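PDB 6TFX: ABC transporter substrate-binding protein from Rhizobium radiobacter, which binds an opine-type conjugate of a sugar and glutamate as the solute-binding component of an ABC importer, probably handing mannityl-opines on for uptake. Local coordinates for residues 403-408 and 415-420; 252-257 and 397-402; 373-378 and 382-387; 99-102 and 106-109; 386-389 and 394-397. All coordinates share one frame; numbering follows the deposited sequence.

Contact 1: 403-408 and 415-420; sequences ASEIGK and FSHCNV. With MG (magnesium ion), chain G.
The imidazole of H417 meets E405 and I406 in a loop that doubles back on itself between helix 392-400 and helix 422-430. With chi1 at -64°, CG of H417 stands opposite its own carbonyl carbon and the ring is carried across to the 403-408 side. Along that side chain, CB only skirts the carboxylate, 3.9 Å from E405 OE2. Further out, ND1 donates to E405 OE2 in a nearly straight bond of 2.7 Å, the oxygen lying at the ring edge in its plane. H417 comes to the anti side of that oxygen, somewhat out of the carboxylate plane, and the carboxylate stands almost perpendicular to the imidazole, 86° between planes. CE1 comes next, 3.3 Å from I406 O, and NE2 at the tip bonds D377 OD1. E405 has a second charged partner: OE1 pairs with K408 NZ at 3.3 Å, across the type II turn from E405 to K408. On the apolar side of the contact, I406 CG1 packs on F415 CD1 at 3.7 Å. One residue past H417, C418 SG binds the magnesium ion at 2.2 Å, and C453 SG binds it too. A buried imidazole held through both nitrogens by carboxylates probably carries a positive charge, which would balance the acids around it; K408 would in turn offset part of the charge on E405.

Contact 2: 252-257 and 397-402; sequences LLHINI and TQFYHS
H254 pushes its imidazole from strand 240-255 into the angle between F399 and Y400, at the end of helix 392-400. CE1 is the atom that touches both, 3.5 Å from F399 CD1 and 3.6 Å from Y400 OH. The H254 and F399 rings run nearly parallel, 14° between planes, but are so far offset that little of one lies over the other; against Y400 the two rings meet at their borders, neither covering the other's face. The tyrosine hydroxyl also rests between the two methyls of L252, with CD2 the nearer at 3.4 Å.

Around these rings lies what sets them. A water sits 2.8 Å from H254 ND1 and donates to F399 O at 2.7 Å, tying the imidazole to the end of the helix. Y400 OH bonds V295 O, and F399 CB covers one face of the Y400 ring, 3.6 Å above its centre, so the two helix residues brace each other.

On the strand, H254 and L252 have backbone bonds to V382 and Y384 of strand 381-386, while L253 and I255 pair on the other edge with I455 and C453. The aromatic cluster of H254, F399 and Y400 thereby seats the end of helix 392-400 on one face of the mixed sheet.

Contact 3: 373-378 and 382-387; sequences MIRKDL and VLYGAA. With N72 ((2~{R})-2-[[(3~{R},4~{R},5~{S})-3,4,5,6-tetrakis(oxidanyl)-2-oxidanylidene-hexyl]amino]pentanedioic acid), chain C.
I374 and Y384 make the close-packed half of this contact, where the end of helix 367-374 lies against strand 381-386. I374 CD1 reaches the edge of the tyrosine ring, 3.7 Å from CD1 of Y384, and also touches V382 CG1 at 3.9 Å. Its chi1 of 62° wedges CG1 between the backbone N and the carbonyl carbon, a cramped choice that lets the extended remainder of the chain run straight to the ring.

The other half is polar and less enclosed. R375, partly exposed, follows an extended path from CG to NE and then turns its guanidinium so that NH2 donates to Y384 OH at 2.9 Å, close to the guanidinium plane but with the two flat groups 58° apart. That hydroxyl passes a hydrogen bond onward to N72 OE2, at a short 2.6 Å and in the plane of the ring. A phenol that accepts from a guanidinium while donating to a carboxylate would be polarised toward the acid, and R375 thus acts as a second-shell residue fixing the first-shell tyrosine. R375 NH1 also bonds H371 ND1, and H371 NE2 in turn reaches the ligand. R375 itself lies in a type I turn, I374 to D377, that carries the chain away from the helix, with the exposed K376 next in it.

Y384 is further enclosed by the rings of F415 and H371. Its own strand, 381-386, pairs antiparallel with strand 240-255, V382 opposite H254, while L383 on the other face packs against helix 340-353.

Contact 4: 99-102 and 106-109; sequences RDPK and FSGD
S107 leans on the backbone of R99 to P101, where the chain leaves helix 88-98 and folds back on itself through an Asx turn at D100 before entering the short 3-10 segment 107-109. The link is a local one at the surface, away from the opine and metal sites.

Van der Waals contact does most of the joining. S107 CB sits 3.5 Å from R99 O, and the proline ring lies alongside the hydroxyl, P101 CB being 3.5 Å from S107 OG. The serine's chi1 of 65° turns OG between its own N and carbonyl carbon, which brings it against CA and CB of P101.

Hydrogen bonding shapes each arm separately. D100 OD1 accepts from K102 N at 3.0 Å, the donor standing well above the carboxylate plane, which closes the Asx turn; D109 N to F106 O, at 3.2 Å, starts the 3-10 turn.

Two salt bridges lead away from the contact: R99 NE pairs with D96 and D100 OD2 with R103, fastening the loop to the preceding helix and to its own next residues.

Water completes the join, since one molecule lies 2.7 Å from R99 O and 2.7 Å from S107 O, placed to donate to either carbonyl.

Contact 5: 386-389 and 394-397; sequences AARF and YYLT. With N72 ((2~{R})-2-[[(3~{R},4~{R},5~{S})-3,4,5,6-tetrakis(oxidanyl)-2-oxidanylidene-hexyl]amino]pentanedioic acid), chain C.
This is a buried strand-to-helix connection: the chain leaves strand 381-386 at A386, carries R388 into the ligand pocket, and turns into helix 392-400, whose Y394 and Y395 fold back on it through a T-shaped aromatic pair and a tyrosine-carbonyl bond. F389 points the edge of its ring at the face of Y394, the planes 88° apart and the centroids 5.4 Å from each other; its CD2 stands over the centre of the tyrosine ring, and its CB touches the same ring at 3.9 Å from CD2 of Y394. The outer end of Y394 is held by S134 through its hydroxyl. Y395 donates from OH to A386 O at 2.9 Å, coming from above the carbonyl plane, and its ring edge also lies close to A387 CA. Between the tyrosine and the ligand arm, R388 CG rests 3.9 Å from Y395 CD1. There the arginine chain bends, chi2 -65°, swinging the guanidinium off the helix and toward the opine. All three of its nitrogens are occupied: NE bonds Q398 OE1, and NH1 donates to A387 O at 2.9 Å as well as to the ligand. Bonds on so many sides should leave the group little freedom to rotate, and it meets the side-chain carboxylate (CD, OE1, OE2) of the glutamate part of N72 end-on with two nitrogens, NH1 to OE1 at 3.0 Å and NH2 to OE2 at 2.8 Å in a nearly straight bond.

In the fold
Contacts 3 and 5 share A386 and A387 and bring Y384 and R388 to the same carboxylate of N72, whose other partners include N251, E249, H367, H371 and R284. Contact 2, its centre about 9 Å from that of contact 3, backs this wall: F399 CE1 lies 3.6 Å from Y384 CD2, and Q398 OE1 is 2.8 Å from R388 NE. Contact 1 abuts contacts 2 and 3, with F415 CZ 3.5 Å from I374 CD1, so the loop carrying magnesium ligand C418 borders the second shell of the pocket. Contact 4 is more remote, about 18 Å from contact 3 between centres, yet D109 OD1 comes within 3.6 Å of Y394 CD1 in contact 5.

Contact 1: 403-408 and 415-420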
# COMPACT_ATOMS: atom_id res chain seq x y z
N ALA A 403 -3.28 -12.65 14.89
CA ALA A 403 -4.53 -11.88 15.02
C ALA A 403 -4.99 -11.39 13.62
O ALA A 403 -6.17 -11.13 13.39
CB ALA A 403 -4.32 -10.68 15.94
N SER A 404 -4.02 -11.25 12.69
CA SER A 404 -4.31 -10.74 11.36
C SER A 404 -4.75 -11.83 10.37
O SER A 404 -4.98 -11.54 9.21
CB SER A 404 -3.08 -10.03 10.83
OG SER A 404 -2.76 -8.93 11.68
N GLU A 405 -4.79 -13.09 10.82
CA GLU A 405 -5.11 -14.27 10.01
C GLU A 405 -6.44 -14.11 9.29
O GLU A 405 -7.41 -13.66 9.90
CB GLU A 405 -5.13 -15.50 10.95
CG GLU A 405 -5.81 -16.75 10.48
CD GLU A 405 -5.58 -17.91 11.44
OE1 GLU A 405 -5.22 -17.65 12.61
OE2 GLU A 405 -5.74 -19.08 11.02
N ILE A 406 -6.48 -14.47 7.99
CA ILE A 406 -7.75 -14.40 7.25
C ILE A 406 -8.79 -15.30 7.95
O ILE A 406 -8.49 -16.42 8.35
CB ILE A 406 -7.54 -14.81 5.77
CG1 ILE A 406 -6.53 -13.91 5.06
CG2 ILE A 406 -8.87 -14.89 5.01
CD1 ILE A 406 -6.72 -12.41 5.25
N GLY A 407 -9.99 -14.77 8.08
CA GLY A 407 -11.07 -15.53 8.72
C GLY A 407 -11.42 -15.00 10.09
O GLY A 407 -12.47 -15.34 10.63
N LYS A 408 -10.54 -14.15 10.68
CA LYS A 408 -10.81 -13.60 12.01
C LYS A 408 -11.47 -12.22 11.89
O LYS A 408 -11.21 -11.51 10.90
CB LYS A 408 -9.49 -13.49 12.80
CG LYS A 408 -8.93 -14.84 13.19
CD LYS A 408 -7.74 -14.69 14.09
CE LYS A 408 -7.26 -16.05 14.53
NZ LYS A 408 -6.02 -15.95 15.33
N PHE A 415 -2.15 -13.97 5.03
CA PHE A 415 -2.64 -15.03 4.13
C PHE A 415 -2.00 -16.37 4.40
O PHE A 415 -2.56 -17.40 4.01
CB PHE A 415 -2.34 -14.66 2.68
CG PHE A 415 -3.01 -13.37 2.27
CD1 PHE A 415 -4.40 -13.30 2.15
CD2 PHE A 415 -2.26 -12.23 2.01
CE1 PHE A 415 -5.03 -12.10 1.79
CE2 PHE A 415 -2.89 -11.04 1.62
CZ PHE A 415 -4.27 -10.98 1.55
N SER A 416 -0.81 -16.38 5.02
CA SER A 416 -0.12 -17.63 5.30
C SER A 416 -0.66 -18.33 6.53
O SER A 416 -0.35 -19.51 6.74
CB SER A 416 1.38 -17.37 5.48
OG SER A 416 1.59 -16.57 6.63
N HIS A 417 -1.45 -17.62 7.37
CA HIS A 417 -1.95 -18.15 8.64
C HIS A 417 -0.78 -18.39 9.61
O HIS A 417 -0.83 -19.27 10.47
CB HIS A 417 -2.86 -19.37 8.44
CG HIS A 417 -4.11 -19.02 7.69
ND1 HIS A 417 -5.34 -18.97 8.32
CD2 HIS A 417 -4.29 -18.73 6.38
CE1 HIS A 417 -6.21 -18.61 7.40
NE2 HIS A 417 -5.64 -18.47 6.20
N CYS A 418 0.28 -17.56 9.47
CA CYS A 418 1.49 -17.61 10.30
C CYS A 418 1.10 -17.35 11.77
O CYS A 418 0.25 -16.49 12.05
CB CYS A 418 2.47 -16.55 9.79
SG CYS A 418 3.99 -16.38 10.77
N ASN A 419 1.74 -18.07 12.71
CA ASN A 419 1.55 -17.81 14.14
C ASN A 419 2.88 -17.93 14.91
O ASN A 419 2.94 -17.57 16.09
CB ASN A 419 0.46 -18.70 14.75
CG ASN A 419 0.74 -20.18 14.76
OD1 ASN A 419 1.73 -20.68 14.19
ND2 ASN A 419 -0.13 -20.94 15.40
N VAL A 420 3.95 -18.33 14.22
CA VAL A 420 5.26 -18.66 14.81
C VAL A 420 5.97 -17.50 15.51
O VAL A 420 6.80 -17.74 16.41
CB VAL A 420 6.21 -19.33 13.76
CG1 VAL A 420 6.72 -18.35 12.70
CG2 VAL A 420 7.36 -20.09 14.45
MG MG G . 4.64 -18.25 9.92

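Contact 2: 252-257 and 397-402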
# COMPACT_ATOMS: atom_id res chain seq x y z
N LEU A 252 5.73 -11.09 -2.11
CA LEU A 252 6.04 -12.36 -1.47
C LEU A 252 5.03 -13.38 -1.92
O LEU A 252 3.89 -13.00 -2.23
CB LEU A 252 5.89 -12.27 0.05
CG LEU A 252 6.90 -11.38 0.78
CD1 LEU A 252 6.19 -10.17 1.41
CD2 LEU A 252 7.62 -12.17 1.85
N LEU A 253 5.39 -14.67 -1.84
CA LEU A 253 4.43 -15.77 -1.99
C LEU A 253 4.08 -16.13 -0.55
O LEU A 253 4.93 -16.69 0.17
CB LEU A 253 5.10 -17.00 -2.65
CG LEU A 253 5.47 -16.82 -4.10
CD1 LEU A 253 6.42 -17.95 -4.55
CD2 LEU A 253 4.21 -16.82 -4.96
N HIS A 254 2.84 -15.79 -0.11
CA HIS A 254 2.37 -16.13 1.23
C HIS A 254 1.72 -17.50 1.09
O HIS A 254 0.77 -17.63 0.32
CB HIS A 254 1.32 -15.13 1.71
CG HIS A 254 1.89 -13.77 1.87
ND1 HIS A 254 2.47 -13.37 3.07
CD2 HIS A 254 1.98 -12.75 0.98
CE1 HIS A 254 2.91 -12.13 2.87
NE2 HIS A 254 2.64 -11.71 1.63
N ILE A 255 2.23 -18.49 1.81
CA ILE A 255 1.73 -19.88 1.65
C ILE A 255 0.81 -20.20 2.82
O ILE A 255 1.25 -20.09 3.97
CB ILE A 255 2.91 -20.89 1.63
CG1 ILE A 255 3.91 -20.60 0.45
CG2 ILE A 255 2.39 -22.35 1.58
CD1 ILE A 255 5.30 -21.37 0.70
N ASN A 256 -0.41 -20.69 2.54
CA ASN A 256 -1.31 -21.05 3.64
C ASN A 256 -0.76 -22.35 4.22
O ASN A 256 -0.95 -23.43 3.64
CB ASN A 256 -2.76 -21.20 3.17
CG ASN A 256 -3.69 -21.47 4.31
OD1 ASN A 256 -3.30 -22.00 5.35
ND2 ASN A 256 -4.95 -21.13 4.14
N ILE A 257 -0.09 -22.23 5.39
CA ILE A 257 0.57 -23.37 6.04
C ILE A 257 -0.40 -24.40 6.64
O ILE A 257 0.06 -25.44 7.11
CB ILE A 257 1.58 -22.88 7.10
CG1 ILE A 257 0.85 -22.21 8.28
CG2 ILE A 257 2.64 -21.93 6.42
CD1 ILE A 257 1.75 -21.87 9.48
N THR A 397 3.08 -7.16 11.90
CA THR A 397 1.78 -7.39 12.52
C THR A 397 0.73 -7.70 11.45
O THR A 397 -0.07 -8.63 11.63
CB THR A 397 1.35 -6.16 13.36
OG1 THR A 397 2.30 -5.99 14.43
CG2 THR A 397 -0.06 -6.31 13.92
N GLN A 398 0.70 -6.91 10.38
CA GLN A 398 -0.38 -7.08 9.39
C GLN A 398 -0.30 -8.37 8.58
O GLN A 398 -1.34 -8.97 8.27
CB GLN A 398 -0.39 -5.85 8.46
CG GLN A 398 -0.71 -4.57 9.27
CD GLN A 398 -0.80 -3.36 8.38
OE1 GLN A 398 -1.18 -3.45 7.23
NE2 GLN A 398 -0.47 -2.20 8.93
N PHE A 399 0.91 -8.77 8.20
CA PHE A 399 1.06 -9.95 7.35
C PHE A 399 1.34 -11.24 8.12
O PHE A 399 1.09 -12.33 7.55
CB PHE A 399 2.22 -9.73 6.38
CG PHE A 399 1.89 -8.81 5.24
CD1 PHE A 399 1.29 -9.31 4.08
CD2 PHE A 399 2.11 -7.44 5.35
CE1 PHE A 399 0.96 -8.45 3.02
CE2 PHE A 399 1.75 -6.57 4.31
CZ PHE A 399 1.21 -7.08 3.13
N TYR A 400 1.91 -11.17 9.34
CA TYR A 400 2.36 -12.38 9.99
C TYR A 400 1.88 -12.64 11.43
O TYR A 400 2.11 -13.76 11.90
CB TYR A 400 3.91 -12.44 9.96
CG TYR A 400 4.48 -12.20 8.58
CD1 TYR A 400 4.16 -13.04 7.51
CD2 TYR A 400 5.32 -11.11 8.33
CE1 TYR A 400 4.66 -12.80 6.23
CE2 TYR A 400 5.83 -10.86 7.06
CZ TYR A 400 5.46 -11.68 6.00
OH TYR A 400 5.96 -11.44 4.74
N HIS A 401 1.25 -11.67 12.12
CA HIS A 401 0.78 -11.95 13.49
C HIS A 401 -0.52 -12.74 13.38
O HIS A 401 -1.33 -12.44 12.50
CB HIS A 401 0.56 -10.65 14.25
CG HIS A 401 0.27 -10.87 15.70
ND1 HIS A 401 -0.99 -11.27 16.13
CD2 HIS A 401 1.10 -10.82 16.77
CE1 HIS A 401 -0.90 -11.40 17.45
NE2 HIS A 401 0.34 -11.13 17.88
N SER A 402 -0.72 -13.75 14.24
CA SER A 402 -1.93 -14.58 14.09
C SER A 402 -3.25 -13.80 14.21
O SER A 402 -4.27 -14.26 13.66
CB SER A 402 -1.91 -15.76 15.07
OG SER A 402 -2.13 -15.24 16.37
O HOH W 1 1.20 -14.10 5.47

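Contact 3: 373-378 and 382-387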
# COMPACT_ATOMS: atom_id res chain seq x y z
N MET A 373 -11.29 -11.98 -3.07
CA MET A 373 -11.17 -13.44 -3.04
C MET A 373 -10.11 -13.92 -2.07
O MET A 373 -10.37 -14.81 -1.28
CB MET A 373 -10.89 -14.02 -4.42
CG MET A 373 -12.08 -13.92 -5.34
SD MET A 373 -11.71 -14.77 -6.90
CE MET A 373 -11.76 -16.44 -6.40
N ILE A 374 -8.92 -13.30 -2.10
CA ILE A 374 -7.86 -13.78 -1.19
C ILE A 374 -8.21 -13.56 0.27
O ILE A 374 -7.76 -14.31 1.13
CB ILE A 374 -6.50 -13.17 -1.59
CG1 ILE A 374 -6.54 -11.62 -1.47
CG2 ILE A 374 -6.12 -13.63 -3.02
CD1 ILE A 374 -5.19 -10.97 -1.86
N ARG A 375 -9.04 -12.53 0.54
CA ARG A 375 -9.48 -12.21 1.91
C ARG A 375 -10.63 -13.14 2.37
O ARG A 375 -11.13 -12.99 3.49
CB ARG A 375 -9.85 -10.72 2.01
CG ARG A 375 -8.57 -9.87 2.03
CD ARG A 375 -8.92 -8.41 1.96
NE ARG A 375 -7.76 -7.53 2.13
CZ ARG A 375 -6.87 -7.27 1.18
NH1 ARG A 375 -6.94 -7.90 0.00
NH2 ARG A 375 -5.88 -6.40 1.40
N LYS A 376 -11.06 -14.08 1.50
CA LYS A 376 -12.04 -15.12 1.82
C LYS A 376 -11.29 -16.48 1.91
O LYS A 376 -11.94 -17.53 1.99
CB LYS A 376 -13.15 -15.18 0.76
CG LYS A 376 -14.11 -14.00 0.84
CD LYS A 376 -15.18 -14.15 -0.23
CE LYS A 376 -16.22 -13.06 -0.17
NZ LYS A 376 -17.12 -13.10 -1.36
N ASP A 377 -9.94 -16.45 1.87
CA ASP A 377 -9.07 -17.63 2.01
C ASP A 377 -9.26 -18.58 0.83
O ASP A 377 -9.19 -19.81 0.99
CB ASP A 377 -9.38 -18.36 3.34
CG ASP A 377 -8.22 -18.56 4.26
OD1 ASP A 377 -7.06 -18.30 3.83
OD2 ASP A 377 -8.46 -18.99 5.42
N LEU A 378 -9.49 -18.01 -0.35
CA LEU A 378 -9.79 -18.84 -1.52
C LEU A 378 -8.57 -19.30 -2.30
O LEU A 378 -8.73 -20.11 -3.22
CB LEU A 378 -10.80 -18.15 -2.45
CG LEU A 378 -12.20 -17.95 -1.85
CD1 LEU A 378 -13.08 -17.11 -2.74
CD2 LEU A 378 -12.90 -19.29 -1.56
N VAL A 382 -0.70 -16.92 -2.03
CA VAL A 382 -1.09 -15.57 -2.46
C VAL A 382 0.16 -14.78 -2.80
O VAL A 382 1.02 -14.60 -1.94
CB VAL A 382 -1.90 -14.86 -1.32
CG1 VAL A 382 -2.18 -13.40 -1.68
CG2 VAL A 382 -3.22 -15.60 -1.01
N LEU A 383 0.26 -14.31 -4.05
CA LEU A 383 1.39 -13.46 -4.46
C LEU A 383 0.87 -12.02 -4.22
O LEU A 383 0.02 -11.52 -4.98
CB LEU A 383 1.72 -13.70 -5.96
CG LEU A 383 2.74 -12.71 -6.54
CD1 LEU A 383 4.07 -12.83 -5.83
CD2 LEU A 383 2.88 -12.92 -8.04
N TYR A 384 1.38 -11.37 -3.17
CA TYR A 384 0.90 -10.04 -2.77
C TYR A 384 2.13 -9.11 -2.75
O TYR A 384 3.21 -9.52 -2.31
CB TYR A 384 0.34 -10.15 -1.34
CG TYR A 384 -0.63 -9.04 -0.97
CD1 TYR A 384 -1.99 -9.15 -1.28
CD2 TYR A 384 -0.19 -7.89 -0.31
CE1 TYR A 384 -2.89 -8.14 -0.93
CE2 TYR A 384 -1.08 -6.87 0.03
CZ TYR A 384 -2.42 -6.99 -0.32
OH TYR A 384 -3.34 -6.04 0.07
N GLY A 385 1.93 -7.87 -3.18
CA GLY A 385 3.03 -6.91 -3.18
C GLY A 385 2.59 -5.64 -2.50
O GLY A 385 1.59 -5.03 -2.90
N ALA A 386 3.32 -5.22 -1.46
CA ALA A 386 2.90 -4.00 -0.73
C ALA A 386 4.04 -3.47 0.10
O ALA A 386 5.01 -4.18 0.38
CB ALA A 386 1.75 -4.34 0.21
N ALA A 387 3.88 -2.21 0.53
CA ALA A 387 4.76 -1.57 1.50
C ALA A 387 3.87 -1.01 2.61
O ALA A 387 2.68 -0.75 2.38
CB ALA A 387 5.60 -0.45 0.88
OAB N72 C . 5.40 -6.53 -10.19
CAF N72 C . 4.85 -6.45 -8.86
CAG N72 C . 3.48 -5.69 -8.70
OAC N72 C . 3.16 -4.91 -9.80
CAH N72 C . 3.34 -5.12 -7.29
OAM N72 C . 4.41 -5.00 -6.43
CAI N72 C . 2.73 -3.83 -6.75
OAD N72 C . 2.87 -2.79 -7.68
CAJ N72 C . 1.38 -4.06 -6.12
OAE N72 C . 1.11 -5.20 -5.69
CAK N72 C . 0.33 -2.90 -6.09
N N72 C . 0.12 -2.44 -4.74
CA N72 C . -1.13 -2.59 -4.08
C N72 C . -2.16 -3.50 -4.69
O N72 C . -2.43 -4.75 -4.52
CB N72 C . -0.90 -2.74 -2.57
CG N72 C . -1.97 -3.42 -1.72
CD N72 C . -1.99 -2.93 -0.27
OE1 N72 C . -1.65 -1.75 0.04
OE2 N72 C . -2.37 -3.73 0.62
OXT N72 C . -2.80 -2.72 -5.41

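Contact 4: 99-102 and 106-109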
# COMPACT_ATOMS: atom_id res chain seq x y z
N ARG A 99 -10.57 3.16 13.78
CA ARG A 99 -10.14 2.20 14.79
C ARG A 99 -11.16 1.11 15.11
O ARG A 99 -10.90 0.27 15.98
CB ARG A 99 -9.68 2.93 16.06
CG ARG A 99 -10.76 3.58 16.89
CD ARG A 99 -10.12 4.70 17.70
NE ARG A 99 -11.04 5.28 18.68
CZ ARG A 99 -11.19 4.84 19.92
NH1 ARG A 99 -10.51 3.79 20.35
NH2 ARG A 99 -12.04 5.44 20.74
N ASP A 100 -12.28 1.07 14.36
CA ASP A 100 -13.35 0.09 14.55
C ASP A 100 -13.22 -1.04 13.52
O ASP A 100 -13.38 -0.78 12.33
CB ASP A 100 -14.70 0.80 14.39
CG ASP A 100 -15.92 -0.08 14.64
OD1 ASP A 100 -15.74 -1.32 14.78
OD2 ASP A 100 -17.04 0.47 14.68
N PRO A 101 -12.97 -2.31 13.96
CA PRO A 101 -12.82 -3.41 12.97
C PRO A 101 -14.04 -3.66 12.10
O PRO A 101 -13.93 -4.27 11.05
CB PRO A 101 -12.45 -4.63 13.83
CG PRO A 101 -12.82 -4.29 15.19
CD PRO A 101 -12.73 -2.79 15.34
N LYS A 102 -15.21 -3.16 12.53
CA LYS A 102 -16.45 -3.32 11.78
C LYS A 102 -16.65 -2.27 10.69
O LYS A 102 -17.54 -2.44 9.84
CB LYS A 102 -17.65 -3.29 12.75
CG LYS A 102 -17.68 -4.46 13.73
CD LYS A 102 -18.87 -4.39 14.67
CE LYS A 102 -18.87 -5.56 15.63
NZ LYS A 102 -19.96 -5.44 16.63
N PHE A 106 -8.28 -1.02 8.50
CA PHE A 106 -7.01 -0.65 9.13
C PHE A 106 -7.07 -0.46 10.64
O PHE A 106 -6.18 0.18 11.22
CB PHE A 106 -6.48 0.62 8.43
CG PHE A 106 -6.53 0.56 6.92
CD1 PHE A 106 -5.88 -0.46 6.22
CD2 PHE A 106 -7.23 1.51 6.19
CE1 PHE A 106 -5.93 -0.52 4.82
CE2 PHE A 106 -7.24 1.48 4.79
CZ PHE A 106 -6.62 0.44 4.11
N SER A 107 -8.10 -1.02 11.30
CA SER A 107 -8.30 -0.81 12.72
C SER A 107 -7.15 -1.27 13.60
O SER A 107 -6.91 -0.63 14.62
CB SER A 107 -9.58 -1.48 13.20
OG SER A 107 -9.50 -2.89 13.07
N GLY A 108 -6.46 -2.36 13.22
CA GLY A 108 -5.36 -2.88 14.04
C GLY A 108 -4.23 -1.90 14.27
O GLY A 108 -3.61 -1.90 15.34
N ASP A 109 -3.98 -1.01 13.29
CA ASP A 109 -2.93 0.02 13.42
C ASP A 109 -3.23 0.97 14.61
O ASP A 109 -2.30 1.57 15.16
CB ASP A 109 -2.92 0.88 12.14
CG ASP A 109 -2.28 0.24 10.92
OD1 ASP A 109 -1.59 -0.78 11.08
OD2 ASP A 109 -2.47 0.78 9.79
O HOH W 2 -8.37 -0.24 16.89

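Contact 5: 386-389 and 394-397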
# COMPACT_ATOMS: atom_id res chain seq x y z
N ALA A 386 3.32 -5.22 -1.46
CA ALA A 386 2.90 -4.00 -0.73
C ALA A 386 4.04 -3.47 0.10
O ALA A 386 5.01 -4.18 0.38
CB ALA A 386 1.75 -4.34 0.21
N ALA A 387 3.88 -2.21 0.53
CA ALA A 387 4.76 -1.57 1.50
C ALA A 387 3.87 -1.01 2.61
O ALA A 387 2.68 -0.75 2.38
CB ALA A 387 5.60 -0.45 0.88
N ARG A 388 4.45 -0.78 3.81
CA ARG A 388 3.69 -0.17 4.90
C ARG A 388 4.60 0.90 5.52
O ARG A 388 5.73 1.10 5.03
CB ARG A 388 3.29 -1.25 5.94
CG ARG A 388 2.20 -2.23 5.43
CD ARG A 388 0.88 -1.49 5.18
NE ARG A 388 -0.24 -2.36 4.79
CZ ARG A 388 -0.67 -2.51 3.55
NH1 ARG A 388 -0.00 -1.96 2.53
NH2 ARG A 388 -1.75 -3.24 3.30
N PHE A 389 4.14 1.59 6.60
CA PHE A 389 5.04 2.57 7.24
C PHE A 389 6.38 1.87 7.56
O PHE A 389 6.38 0.70 7.93
CB PHE A 389 4.44 3.13 8.54
CG PHE A 389 3.17 3.92 8.36
CD1 PHE A 389 3.08 4.91 7.39
CD2 PHE A 389 2.07 3.69 9.18
CE1 PHE A 389 1.90 5.65 7.22
CE2 PHE A 389 0.89 4.43 9.01
CZ PHE A 389 0.81 5.40 8.04
N TYR A 394 4.70 -2.71 11.55
CA TYR A 394 3.54 -2.64 10.66
C TYR A 394 3.49 -3.84 9.73
O TYR A 394 2.49 -4.57 9.74
CB TYR A 394 3.51 -1.31 9.89
CG TYR A 394 3.22 -0.17 10.85
CD1 TYR A 394 1.92 0.08 11.28
CD2 TYR A 394 4.25 0.55 11.45
CE1 TYR A 394 1.64 1.06 12.22
CE2 TYR A 394 3.98 1.54 12.40
CZ TYR A 394 2.68 1.77 12.80
OH TYR A 394 2.36 2.72 13.74
N TYR A 395 4.54 -4.07 8.95
CA TYR A 395 4.49 -5.22 8.03
C TYR A 395 4.36 -6.51 8.82
O TYR A 395 3.58 -7.39 8.45
CB TYR A 395 5.76 -5.27 7.18
CG TYR A 395 5.49 -5.66 5.74
CD1 TYR A 395 5.12 -4.71 4.80
CD2 TYR A 395 5.63 -6.99 5.32
CE1 TYR A 395 4.91 -5.06 3.46
CE2 TYR A 395 5.41 -7.35 3.98
CZ TYR A 395 5.06 -6.38 3.06
OH TYR A 395 4.82 -6.73 1.74
N LEU A 396 5.12 -6.64 9.94
CA LEU A 396 5.06 -7.90 10.69
C LEU A 396 3.67 -8.16 11.27
O LEU A 396 3.18 -9.29 11.19
CB LEU A 396 6.11 -7.91 11.82
CG LEU A 396 7.54 -7.98 11.35
CD1 LEU A 396 8.48 -7.74 12.53
CD2 LEU A 396 7.87 -9.36 10.68
N THR A 397 3.08 -7.16 11.90
CA THR A 397 1.78 -7.39 12.52
C THR A 397 0.73 -7.70 11.45
O THR A 397 -0.07 -8.63 11.63
CB THR A 397 1.35 -6.16 13.36
OG1 THR A 397 2.30 -5.99 14.43
CG2 THR A 397 -0.06 -6.31 13.92
OAB N72 C . 5.40 -6.53 -10.19
CAF N72 C . 4.85 -6.45 -8.86
CAG N72 C . 3.48 -5.69 -8.70
OAC N72 C . 3.16 -4.91 -9.80
CAH N72 C . 3.34 -5.12 -7.29
OAM N72 C . 4.41 -5.00 -6.43
CAI N72 C . 2.73 -3.83 -6.75
OAD N72 C . 2.87 -2.79 -7.68
CAJ N72 C . 1.38 -4.06 -6.12
OAE N72 C . 1.11 -5.20 -5.69
CAK N72 C . 0.33 -2.90 -6.09
N N72 C . 0.12 -2.44 -4.74
CA N72 C . -1.13 -2.59 -4.08
C N72 C . -2.16 -3.50 -4.69
O N72 C . -2.43 -4.75 -4.52
CB N72 C . -0.90 -2.74 -2.57
CG N72 C . -1.97 -3.42 -1.72
CD N72 C . -1.99 -2.93 -0.27
OE1 N72 C . -1.65 -1.75 0.04
OE2 N72 C . -2.37 -3.73 0.62
OXT N72 C . -2.80 -2.72 -5.41
O HOH W 3 6.43 -2.00 7.60